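Local coordinates for protein siroheme decarboxylase (Hydrogenobacter thermophilus, PDB 4CH7) that catalyses the decarboxylation of siroheme to didecarboxysiroheme, probably by way of monodecarboxysiroheme, in the biosynthesis of heme d1, at residues 6-11 against 39-44; 238-243 against 300-305; 62-67 against 317-322; 99-104 against 131-136. One frame throughout, in Å; residues are numbered along the deposited sequence.

Contact 1: residues 6-11 against 39-44; sequences DKILKI and KTIEKL
I8 packs against T40 and I41 with both arms of its beta-branched side chain, and here the contact is at its tightest. Its CG2 presses on I41 CD1 at 3.5 Å, closer than two methyl carbons usually come, while the longer branch carries CD1 to 3.6 Å from T40 CG2. T40 suits this place because it shows two characters: CG2, anti to its own backbone N, offers a methyl to I8, while OG1 lies beside that N and hydrogen-bonds K36 O one turn earlier, so the hydroxyl is satisfied within its own helix. Helices 4-11 and 34-47 are the first and third helices of the N-terminal HTH domain. Their short segments approach to 10.6 Å between axes and cross at -75°, so a few side chains carry the whole contact. Toward L44 the fit is looser. L9 CD1 meets L44 CD2 at 3.7 Å, the two leucines crossing obliquely, and L44 CD1 stands 4.4 Å from I8 CG2. L9 is partly exposed, though V50 touches both leucines. D6 and K10 on one helix, K39 and K43 on the other, are exposed, as befits charged residues on the outer helix surfaces.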
# COMPACT_ATOMS: atom_id res chain seq x y z
N ASP A 6 -22.30 -8.89 -13.30
CA ASP A 6 -21.45 -9.85 -12.60
C ASP A 6 -20.21 -10.23 -13.42
O ASP A 6 -19.11 -10.31 -12.88
CB ASP A 6 -22.25 -11.11 -12.25
CG ASP A 6 -23.23 -10.88 -11.12
OD1 ASP A 6 -24.33 -10.34 -11.37
OD2 ASP A 6 -22.91 -11.25 -9.97
N LYS A 7 -20.40 -10.46 -14.72
CA LYS A 7 -19.30 -10.82 -15.61
C LYS A 7 -18.29 -9.69 -15.79
O LYS A 7 -17.08 -9.91 -15.80
CB LYS A 7 -19.83 -11.25 -16.98
CG LYS A 7 -20.04 -12.75 -17.13
CD LYS A 7 -20.51 -13.08 -18.53
CE LYS A 7 -21.79 -12.33 -18.87
NZ LYS A 7 -22.25 -12.60 -20.25
N ILE A 8 -18.80 -8.47 -15.94
CA ILE A 8 -17.96 -7.29 -16.13
C ILE A 8 -17.19 -6.96 -14.86
O ILE A 8 -15.97 -6.75 -14.90
CB ILE A 8 -18.81 -6.07 -16.51
CG1 ILE A 8 -19.40 -6.25 -17.91
CG2 ILE A 8 -17.98 -4.81 -16.47
CD1 ILE A 8 -20.38 -5.16 -18.29
N LEU A 9 -17.91 -6.90 -13.74
CA LEU A 9 -17.31 -6.66 -12.43
C LEU A 9 -16.18 -7.65 -12.15
O LEU A 9 -15.11 -7.28 -11.67
CB LEU A 9 -18.37 -6.77 -11.33
CG LEU A 9 -17.84 -6.78 -9.90
CD1 LEU A 9 -17.20 -5.44 -9.57
CD2 LEU A 9 -18.93 -7.12 -8.90
N LYS A 10 -16.44 -8.92 -12.47
CA LYS A 10 -15.46 -9.98 -12.29
C LYS A 10 -14.22 -9.81 -13.17
O LYS A 10 -13.10 -10.03 -12.73
CB LYS A 10 -16.12 -11.34 -12.57
CG LYS A 10 -15.16 -12.52 -12.54
CD LYS A 10 -15.82 -13.80 -13.03
CE LYS A 10 -14.89 -14.99 -12.91
NZ LYS A 10 -13.63 -14.81 -13.69
N ILE A 11 -14.44 -9.40 -14.42
CA ILE A 11 -13.36 -9.38 -15.41
C ILE A 11 -12.42 -8.17 -15.30
O ILE A 11 -11.25 -8.26 -15.69
CB ILE A 11 -13.92 -9.50 -16.86
CG1 ILE A 11 -12.85 -10.03 -17.82
CG2 ILE A 11 -14.49 -8.17 -17.36
CD1 ILE A 11 -13.34 -10.26 -19.24
N LYS A 39 -19.25 2.14 -20.85
CA LYS A 39 -20.19 2.94 -20.07
C LYS A 39 -20.61 2.23 -18.78
O LYS A 39 -20.82 2.87 -17.75
CB LYS A 39 -21.42 3.30 -20.92
CG LYS A 39 -22.48 4.08 -20.15
CD LYS A 39 -23.61 4.55 -21.05
CE LYS A 39 -24.79 5.04 -20.23
NZ LYS A 39 -25.40 3.93 -19.44
N THR A 40 -20.70 0.90 -18.84
CA THR A 40 -20.99 0.11 -17.65
C THR A 40 -19.89 0.25 -16.58
O THR A 40 -20.20 0.49 -15.42
CB THR A 40 -21.25 -1.37 -17.99
OG1 THR A 40 -22.42 -1.48 -18.81
CG2 THR A 40 -21.47 -2.17 -16.71
N ILE A 41 -18.63 0.12 -17.00
CA ILE A 41 -17.49 0.28 -16.08
C ILE A 41 -17.59 1.58 -15.30
O ILE A 41 -17.36 1.61 -14.09
CB ILE A 41 -16.13 0.34 -16.82
CG1 ILE A 41 -16.00 -0.77 -17.86
CG2 ILE A 41 -14.98 0.27 -15.82
CD1 ILE A 41 -15.90 -2.14 -17.27
N GLU A 42 -17.92 2.66 -16.01
CA GLU A 42 -18.06 3.97 -15.41
C GLU A 42 -19.07 3.93 -14.26
O GLU A 42 -18.79 4.44 -13.18
CB GLU A 42 -18.52 4.99 -16.46
CG GLU A 42 -17.65 5.04 -17.71
CD GLU A 42 -18.10 6.11 -18.68
OE1 GLU A 42 -19.25 6.59 -18.56
OE2 GLU A 42 -17.30 6.49 -19.56
N LYS A 43 -20.22 3.31 -14.51
CA LYS A 43 -21.25 3.14 -13.49
C LYS A 43 -20.68 2.49 -12.24
O LYS A 43 -20.94 2.95 -11.13
CB LYS A 43 -22.40 2.29 -14.02
CG LYS A 43 -23.40 3.02 -14.91
CD LYS A 43 -24.54 2.09 -15.28
CE LYS A 43 -25.59 2.80 -16.11
NZ LYS A 43 -26.63 1.86 -16.61
N LEU A 44 -19.91 1.43 -12.42
CA LEU A 44 -19.34 0.71 -11.29
C LEU A 44 -18.35 1.56 -10.49
O LEU A 44 -18.27 1.42 -9.27
CB LEU A 44 -18.70 -0.61 -11.74
CG LEU A 44 -19.68 -1.73 -12.11
CD1 LEU A 44 -19.68 -1.99 -13.61
CD2 LEU A 44 -19.36 -3.01 -11.36

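Contact 2: residues 238-243 against 300-305; sequences VWEVPE and LSKYAL
W239 and Y303 lie side by side and point the same way, their rings in an offset stack. The tryptophan six-membered ring and the tyrosine ring are tilted by only 16°, with centroids 4.6 Å apart. The backbone pairing lays Y303 CB over the indole face, toward its rim, 3.4 Å from W239 CE3. From there CG, held between the backbone N and the carbonyl carbon (chi1 78°, a crowded position), is brought to W239 CZ3. The indole N-H is turned to S237 OG. W239 and Y303 form a non-hydrogen-bonded antiparallel pair, and the backbone bonds flank them: V238 and A304 exchange two, and E240 N donates a nearly straight one to K302 O. This ladder joins strands 233-239 and 303-314, the first and last of the second AsnC-like domain, neighbours as expected in its ferredoxin-like fold. Small residues suffice on the other face of the sheet, where V238 CG2 meets A304 CB at 3.7 Å. Beyond the paired residues, E240 and K302 also run alongside each other, but the carboxylate rests on the lysine's aliphatic chain, OE1 of E240 being 3.2 Å from CD of K302. Their charged atoms do not touch, E240 OE1 and K302 NZ standing 5.3 Å apart. On the W239 side, V241 CG2 and L300 CD1 meet at 3.9 Å, and V249 of helix 246-254 touches both residues.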
# COMPACT_ATOMS: atom_id res chain seq x y z
N VAL A 238 -0.41 -7.84 16.76
CA VAL A 238 0.98 -8.24 16.55
C VAL A 238 1.30 -9.49 17.36
O VAL A 238 0.90 -9.60 18.52
CB VAL A 238 1.97 -7.09 16.85
CG1 VAL A 238 1.74 -5.93 15.89
CG2 VAL A 238 1.82 -6.62 18.29
N TRP A 239 2.02 -10.42 16.75
CA TRP A 239 2.25 -11.72 17.37
C TRP A 239 3.72 -12.13 17.31
O TRP A 239 4.40 -11.88 16.32
CB TRP A 239 1.40 -12.79 16.67
CG TRP A 239 -0.06 -12.43 16.60
CD1 TRP A 239 -0.65 -11.57 15.71
CD2 TRP A 239 -1.11 -12.92 17.44
NE1 TRP A 239 -2.00 -11.49 15.96
CE2 TRP A 239 -2.31 -12.31 17.02
CE3 TRP A 239 -1.15 -13.81 18.52
CZ2 TRP A 239 -3.54 -12.57 17.63
CZ3 TRP A 239 -2.37 -14.06 19.13
CH2 TRP A 239 -3.54 -13.45 18.69
N GLU A 240 4.19 -12.77 18.37
CA GLU A 240 5.50 -13.41 18.34
C GLU A 240 5.31 -14.89 18.04
O GLU A 240 4.77 -15.63 18.86
CB GLU A 240 6.24 -13.21 19.66
CG GLU A 240 7.63 -13.83 19.67
CD GLU A 240 8.38 -13.55 20.96
OE1 GLU A 240 8.13 -12.49 21.57
OE2 GLU A 240 9.21 -14.39 21.36
N VAL A 241 5.75 -15.30 16.86
CA VAL A 241 5.54 -16.66 16.39
C VAL A 241 6.86 -17.27 15.93
O VAL A 241 7.63 -16.60 15.23
CB VAL A 241 4.54 -16.70 15.22
CG1 VAL A 241 4.23 -18.13 14.80
CG2 VAL A 241 3.26 -15.97 15.59
N PRO A 242 7.14 -18.52 16.34
CA PRO A 242 8.29 -19.23 15.78
C PRO A 242 8.17 -19.33 14.26
O PRO A 242 7.12 -19.75 13.76
CB PRO A 242 8.21 -20.62 16.43
CG PRO A 242 6.81 -20.71 17.01
CD PRO A 242 6.45 -19.31 17.37
N GLU A 243 9.23 -18.96 13.54
CA GLU A 243 9.18 -18.78 12.09
C GLU A 243 8.84 -20.06 11.32
O GLU A 243 8.44 -20.00 10.16
CB GLU A 243 10.51 -18.23 11.59
CG GLU A 243 11.31 -17.48 12.64
CD GLU A 243 12.78 -17.40 12.28
OE1 GLU A 243 13.15 -17.87 11.19
OE2 GLU A 243 13.56 -16.87 13.10
N LEU A 300 -0.12 -19.04 21.57
CA LEU A 300 0.65 -17.83 21.35
C LEU A 300 0.32 -16.79 22.42
O LEU A 300 -0.58 -15.97 22.25
CB LEU A 300 0.38 -17.27 19.95
CG LEU A 300 0.61 -18.25 18.79
CD1 LEU A 300 0.23 -17.62 17.46
CD2 LEU A 300 2.04 -18.73 18.77
N SER A 301 1.05 -16.84 23.53
CA SER A 301 0.81 -15.96 24.67
C SER A 301 1.45 -14.59 24.48
O SER A 301 1.08 -13.62 25.16
CB SER A 301 1.32 -16.60 25.96
OG SER A 301 2.68 -16.96 25.85
N LYS A 302 2.40 -14.51 23.56
CA LYS A 302 3.08 -13.24 23.28
C LYS A 302 2.41 -12.51 22.13
O LYS A 302 2.65 -12.83 20.96
CB LYS A 302 4.55 -13.48 22.97
CG LYS A 302 5.26 -14.30 24.02
CD LYS A 302 6.76 -14.20 23.85
CE LYS A 302 7.48 -15.11 24.82
NZ LYS A 302 7.17 -14.79 26.24
N TYR A 303 1.58 -11.53 22.46
CA TYR A 303 0.90 -10.73 21.46
C TYR A 303 0.38 -9.42 22.05
O TYR A 303 0.38 -9.24 23.27
CB TYR A 303 -0.25 -11.50 20.81
CG TYR A 303 -1.51 -11.59 21.64
CD1 TYR A 303 -1.65 -12.57 22.62
CD2 TYR A 303 -2.56 -10.72 21.43
CE1 TYR A 303 -2.81 -12.66 23.37
CE2 TYR A 303 -3.72 -10.80 22.18
CZ TYR A 303 -3.84 -11.77 23.14
OH TYR A 303 -4.99 -11.85 23.89
N ALA A 304 -0.07 -8.53 21.18
CA ALA A 304 -0.62 -7.25 21.60
C ALA A 304 -1.65 -6.75 20.60
O ALA A 304 -1.50 -6.98 19.39
CB ALA A 304 0.49 -6.22 21.77
N LEU A 305 -2.68 -6.08 21.09
CA LEU A 305 -3.70 -5.51 20.23
C LEU A 305 -3.55 -4.00 20.16
O LEU A 305 -3.84 -3.29 21.13
CB LEU A 305 -5.10 -5.90 20.71
CG LEU A 305 -5.44 -7.39 20.66
CD1 LEU A 305 -6.86 -7.65 21.13
CD2 LEU A 305 -5.22 -7.93 19.27

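Contact 3: residues 62-67 against 317-322; sequences LGYDSA and IKYFSE
L62 and Y319 are brought together by their torsions. From L62 CG the chain runs on extended (chi2 176°), placing CD1 over the centre of the Y319 ring, 3.4 Å from its centroid, in a nearly perpendicular CH-pi contact. Y319 CG, anti to its carbonyl carbon (chi1 -63°), is set toward L62 and Y64, and I317 CG1, from the same segment, lies over the opposite ring face, toward the rim. Y319 also turns an edge to the face of Y64, a T-shaped pair with planes at 78° and centroids 5.0 Å apart; the atom that touches is Y319 CD1, 3.5 Å from Y64 CE1. F320 has a left-handed helical backbone, and its N-H points almost straight at the tyrosine hydroxyl, F320 N to Y64 OH being 2.9 Å. The F320 ring completes the aromatic cluster: its CE1 lies 3.7 Å from Y64 CE1, and its CZ meets L62 O in the ring plane at 3.7 Å. Tyrosine suits position 64 because one buried side chain offers a broad face and a polar tip. A leucine in place of Y64 would probably leave F320 N without its acceptor and the edge of Y319 without the face it rests on, opening a gap between the two segments. The segment 317-322 links strand 303-314 to helix 323-335, and Y319 is about 10 Å, side chain to side chain, from H93, the inferred active-site residue. V176 of helix 170-179 touches L62, Y319 and F320, while A108 of strand 103-109 packs on Y64 and I317.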
# COMPACT_ATOMS: atom_id res chain seq x y z
N LEU A 62 10.18 -0.61 -7.78
CA LEU A 62 10.32 0.76 -8.28
C LEU A 62 11.59 1.37 -7.70
O LEU A 62 12.13 2.34 -8.25
CB LEU A 62 9.11 1.61 -7.89
CG LEU A 62 7.77 1.30 -8.55
CD1 LEU A 62 6.66 2.16 -7.98
CD2 LEU A 62 7.87 1.48 -10.05
N GLY A 63 12.07 0.81 -6.60
CA GLY A 63 13.24 1.34 -5.92
C GLY A 63 12.85 2.07 -4.66
O GLY A 63 13.69 2.70 -4.01
N TYR A 64 11.57 2.00 -4.31
CA TYR A 64 11.09 2.62 -3.09
C TYR A 64 11.38 1.74 -1.88
O TYR A 64 11.04 0.55 -1.87
CB TYR A 64 9.59 2.91 -3.17
CG TYR A 64 9.25 4.28 -3.72
CD1 TYR A 64 9.39 4.56 -5.08
CD2 TYR A 64 8.79 5.29 -2.89
CE1 TYR A 64 9.08 5.80 -5.58
CE2 TYR A 64 8.48 6.54 -3.39
CZ TYR A 64 8.63 6.79 -4.74
OH TYR A 64 8.32 8.03 -5.25
N ASP A 65 12.02 2.32 -0.87
CA ASP A 65 12.13 1.66 0.41
C ASP A 65 10.95 2.09 1.25
O ASP A 65 10.74 3.29 1.48
CB ASP A 65 13.44 2.02 1.12
CG ASP A 65 13.77 1.07 2.25
OD1 ASP A 65 12.93 0.20 2.58
OD2 ASP A 65 14.88 1.18 2.82
N SER A 66 10.15 1.12 1.70
CA SER A 66 8.99 1.42 2.53
C SER A 66 9.04 0.64 3.83
O SER A 66 9.49 -0.51 3.87
CB SER A 66 7.69 1.14 1.77
OG SER A 66 7.63 -0.21 1.34
N ALA A 67 8.58 1.27 4.91
CA ALA A 67 8.59 0.64 6.22
C ALA A 67 7.42 1.11 7.07
O ALA A 67 6.81 2.14 6.79
CB ALA A 67 9.90 0.92 6.94
N ILE A 317 0.22 7.04 -2.14
CA ILE A 317 1.27 7.90 -2.65
C ILE A 317 1.29 7.93 -4.18
O ILE A 317 0.91 6.97 -4.84
CB ILE A 317 2.65 7.43 -2.15
CG1 ILE A 317 2.88 5.96 -2.54
CG2 ILE A 317 2.74 7.59 -0.64
CD1 ILE A 317 4.26 5.45 -2.17
N LYS A 318 1.73 9.06 -4.72
CA LYS A 318 2.05 9.14 -6.14
C LYS A 318 3.54 8.92 -6.26
O LYS A 318 4.33 9.57 -5.56
CB LYS A 318 1.66 10.50 -6.72
CG LYS A 318 0.24 10.93 -6.38
CD LYS A 318 -0.78 9.89 -6.82
CE LYS A 318 -0.91 9.83 -8.33
NZ LYS A 318 -2.01 8.91 -8.75
N TYR A 319 3.95 8.00 -7.12
CA TYR A 319 5.36 7.69 -7.28
C TYR A 319 6.07 8.73 -8.14
O TYR A 319 5.49 9.26 -9.09
CB TYR A 319 5.55 6.30 -7.88
CG TYR A 319 5.02 5.17 -7.01
CD1 TYR A 319 5.70 4.77 -5.88
CD2 TYR A 319 3.84 4.51 -7.34
CE1 TYR A 319 5.22 3.74 -5.08
CE2 TYR A 319 3.36 3.48 -6.56
CZ TYR A 319 4.05 3.10 -5.43
OH TYR A 319 3.58 2.08 -4.64
N PHE A 320 7.31 9.03 -7.78
CA PHE A 320 8.18 9.88 -8.59
C PHE A 320 7.64 11.29 -8.83
O PHE A 320 7.91 11.90 -9.86
CB PHE A 320 8.50 9.19 -9.91
CG PHE A 320 9.17 7.85 -9.74
CD1 PHE A 320 10.24 7.70 -8.87
CD2 PHE A 320 8.70 6.74 -10.43
CE1 PHE A 320 10.86 6.47 -8.70
CE2 PHE A 320 9.31 5.50 -10.27
CZ PHE A 320 10.39 5.37 -9.40
N SER A 321 6.87 11.79 -7.87
CA SER A 321 6.50 13.20 -7.88
C SER A 321 7.63 13.98 -7.23
O SER A 321 8.42 13.42 -6.47
CB SER A 321 5.19 13.43 -7.12
OG SER A 321 5.30 13.02 -5.77
N GLU A 322 7.73 15.27 -7.55
CA GLU A 322 8.83 16.09 -7.05
C GLU A 322 8.56 16.58 -5.63
O GLU A 322 9.44 17.15 -4.99
CB GLU A 322 9.05 17.29 -7.97
CG GLU A 322 9.37 16.92 -9.41
CD GLU A 322 9.09 18.05 -10.37
OE1 GLU A 322 8.34 18.98 -10.00
OE2 GLU A 322 9.62 18.01 -11.50

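Contact 4: residues 99-104 against 131-136; sequences HDFNLW and DYLVLR
D131 meets F101 through its backbone: D131 O lies 3.5 Å from F101 CE1, at the ring edge. The carboxylate leads away, toward a long, weak ion pair with K72, whose ammonium also makes a cation-pi contact with F101. At Y132 the main chain does the touching, CA standing 3.8 Å from F101 CE1, and the ring turns to V120 and A124 of helix 116-126. L133 carries most of the contact. Its CG, anti to the carbonyl carbon (chi1 -60°), sits over the F101 face, 3.7 Å from the centroid, the two side chains crossing at about a right angle. Its branched end suits a flat ring: CG and CD1 lie over the face, while CD2 overhangs the rim by CZ. An alanine in place of F101 would probably uncover L133 and leave K72 without its cation-pi partner. L135, next on the same side of the strand, brings CD1 to the indole edge, 3.7 Å from W104 CZ3. The loop carrying F101 into W104's strand is pinned from within: F101 N donates to H99 ND1 at 3.1 Å, and W104 NE1 reaches F101 O at 2.8 Å from above the carbonyl plane. N102 and L103 face F71 in a classic beta bulge. In the ferredoxin-like order of the first AsnC-like domain, strand 65-71 runs between strands 103-109 and 132-139, bonded to both; its L68 and A70 touch W104.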
# COMPACT_ATOMS: atom_id res chain seq x y z
N HIS A 99 -0.90 1.73 22.33
CA HIS A 99 0.40 1.12 22.58
C HIS A 99 1.34 2.20 23.10
O HIS A 99 1.06 3.39 22.93
CB HIS A 99 0.97 0.51 21.29
CG HIS A 99 2.10 -0.44 21.51
ND1 HIS A 99 3.42 -0.06 21.43
CD2 HIS A 99 2.11 -1.77 21.79
CE1 HIS A 99 4.20 -1.10 21.65
NE2 HIS A 99 3.43 -2.15 21.88
N ASP A 100 2.44 1.80 23.74
CA ASP A 100 3.44 2.76 24.20
C ASP A 100 3.93 3.61 23.03
O ASP A 100 4.16 4.81 23.17
CB ASP A 100 4.59 2.05 24.90
CG ASP A 100 4.27 1.68 26.34
OD1 ASP A 100 3.11 1.30 26.61
OD2 ASP A 100 5.17 1.79 27.20
N PHE A 101 4.10 2.96 21.88
CA PHE A 101 4.22 3.68 20.63
C PHE A 101 2.81 3.95 20.12
O PHE A 101 2.12 3.03 19.66
CB PHE A 101 5.03 2.88 19.61
CG PHE A 101 6.46 2.66 20.01
CD1 PHE A 101 7.44 3.60 19.71
CD2 PHE A 101 6.84 1.51 20.68
CE1 PHE A 101 8.76 3.40 20.07
CE2 PHE A 101 8.16 1.30 21.06
CZ PHE A 101 9.12 2.25 20.75
N ASN A 102 2.37 5.20 20.23
CA ASN A 102 0.98 5.56 19.99
C ASN A 102 0.72 6.16 18.61
O ASN A 102 -0.42 6.46 18.26
CB ASN A 102 0.49 6.52 21.07
CG ASN A 102 1.44 7.69 21.27
OD1 ASN A 102 2.65 7.54 21.09
ND2 ASN A 102 0.91 8.84 21.64
N LEU A 103 1.78 6.35 17.82
CA LEU A 103 1.62 6.86 16.47
C LEU A 103 2.30 5.95 15.45
O LEU A 103 3.52 5.80 15.45
CB LEU A 103 2.16 8.29 16.35
CG LEU A 103 1.78 9.00 15.05
CD1 LEU A 103 0.29 9.29 15.03
CD2 LEU A 103 2.58 10.26 14.84
N TRP A 104 1.50 5.35 14.58
CA TRP A 104 2.00 4.42 13.57
C TRP A 104 1.67 4.91 12.17
O TRP A 104 0.50 5.15 11.85
CB TRP A 104 1.39 3.04 13.78
CG TRP A 104 1.92 2.35 15.00
CD1 TRP A 104 1.64 2.64 16.30
CD2 TRP A 104 2.81 1.22 15.02
NE1 TRP A 104 2.31 1.78 17.13
CE2 TRP A 104 3.03 0.90 16.37
CE3 TRP A 104 3.43 0.46 14.03
CZ2 TRP A 104 3.86 -0.16 16.76
CZ3 TRP A 104 4.26 -0.59 14.41
CH2 TRP A 104 4.46 -0.89 15.76
N ASP A 131 11.97 7.97 21.09
CA ASP A 131 11.85 6.55 20.79
C ASP A 131 10.96 6.31 19.57
O ASP A 131 9.80 6.72 19.54
CB ASP A 131 11.30 5.79 22.00
CG ASP A 131 12.24 5.84 23.18
OD1 ASP A 131 13.47 5.79 22.97
OD2 ASP A 131 11.75 5.92 24.33
N TYR A 132 11.53 5.63 18.57
CA TYR A 132 10.75 5.25 17.40
C TYR A 132 11.14 3.88 16.86
O TYR A 132 12.21 3.35 17.19
CB TYR A 132 10.85 6.31 16.29
CG TYR A 132 12.25 6.58 15.78
CD1 TYR A 132 12.78 5.84 14.73
CD2 TYR A 132 13.03 7.59 16.32
CE1 TYR A 132 14.05 6.09 14.25
CE2 TYR A 132 14.30 7.85 15.85
CZ TYR A 132 14.81 7.09 14.82
OH TYR A 132 16.07 7.35 14.35
N LEU A 133 10.26 3.30 16.05
CA LEU A 133 10.50 1.99 15.47
C LEU A 133 10.53 2.07 13.95
O LEU A 133 9.77 2.84 13.35
CB LEU A 133 9.42 1.00 15.92
CG LEU A 133 9.30 0.77 17.42
CD1 LEU A 133 8.15 -0.18 17.71
CD2 LEU A 133 10.59 0.23 17.99
N VAL A 134 11.42 1.30 13.34
CA VAL A 134 11.49 1.21 11.89
C VAL A 134 11.33 -0.25 11.49
O VAL A 134 12.29 -1.03 11.51
CB VAL A 134 12.81 1.80 11.34
CG1 VAL A 134 12.91 1.56 9.85
CG2 VAL A 134 12.88 3.29 11.65
N LEU A 135 10.10 -0.63 11.14
CA LEU A 135 9.77 -2.02 10.86
C LEU A 135 9.45 -2.24 9.39
O LEU A 135 8.56 -1.59 8.83
CB LEU A 135 8.58 -2.46 11.72
CG LEU A 135 8.64 -2.09 13.20
CD1 LEU A 135 7.39 -2.55 13.93
CD2 LEU A 135 9.88 -2.67 13.85
N ARG A 136 10.17 -3.16 8.75
CA ARG A 136 9.88 -3.52 7.37
C ARG A 136 9.10 -4.82 7.30
O ARG A 136 9.61 -5.89 7.63
CB ARG A 136 11.17 -3.62 6.56
CG ARG A 136 11.76 -2.26 6.21
CD ARG A 136 13.05 -2.38 5.42
NE ARG A 136 13.56 -1.07 5.05
CZ ARG A 136 14.27 -0.29 5.86
NH1 ARG A 136 14.54 -0.69 7.10
NH2 ARG A 136 14.70 0.89 5.45

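Overall arrangement
Contact 1 stands apart in the N-terminal HTH domain, about 17 Å or more by nearest atoms from the others: a buried, wholly apolar helix pair. The other three reach the one closed eight-stranded sheet and are partly buried. Of these, contact 2 alone is a backbone-bonded strand ladder, in the second AsnC-like domain. Contact 4, in the first, sets aromatic side chains of strand 103-109 and the loop before it against leucines and main chain of 131-136, without a hydrogen bond. Contact 3 ties residues far apart in sequence through aromatic rings and one side-chain hydrogen bond. Contacts 3 and 4 meet at strand 65-71, where D65 OD2 and R136 NH2 form a salt bridge of 2.6 Å.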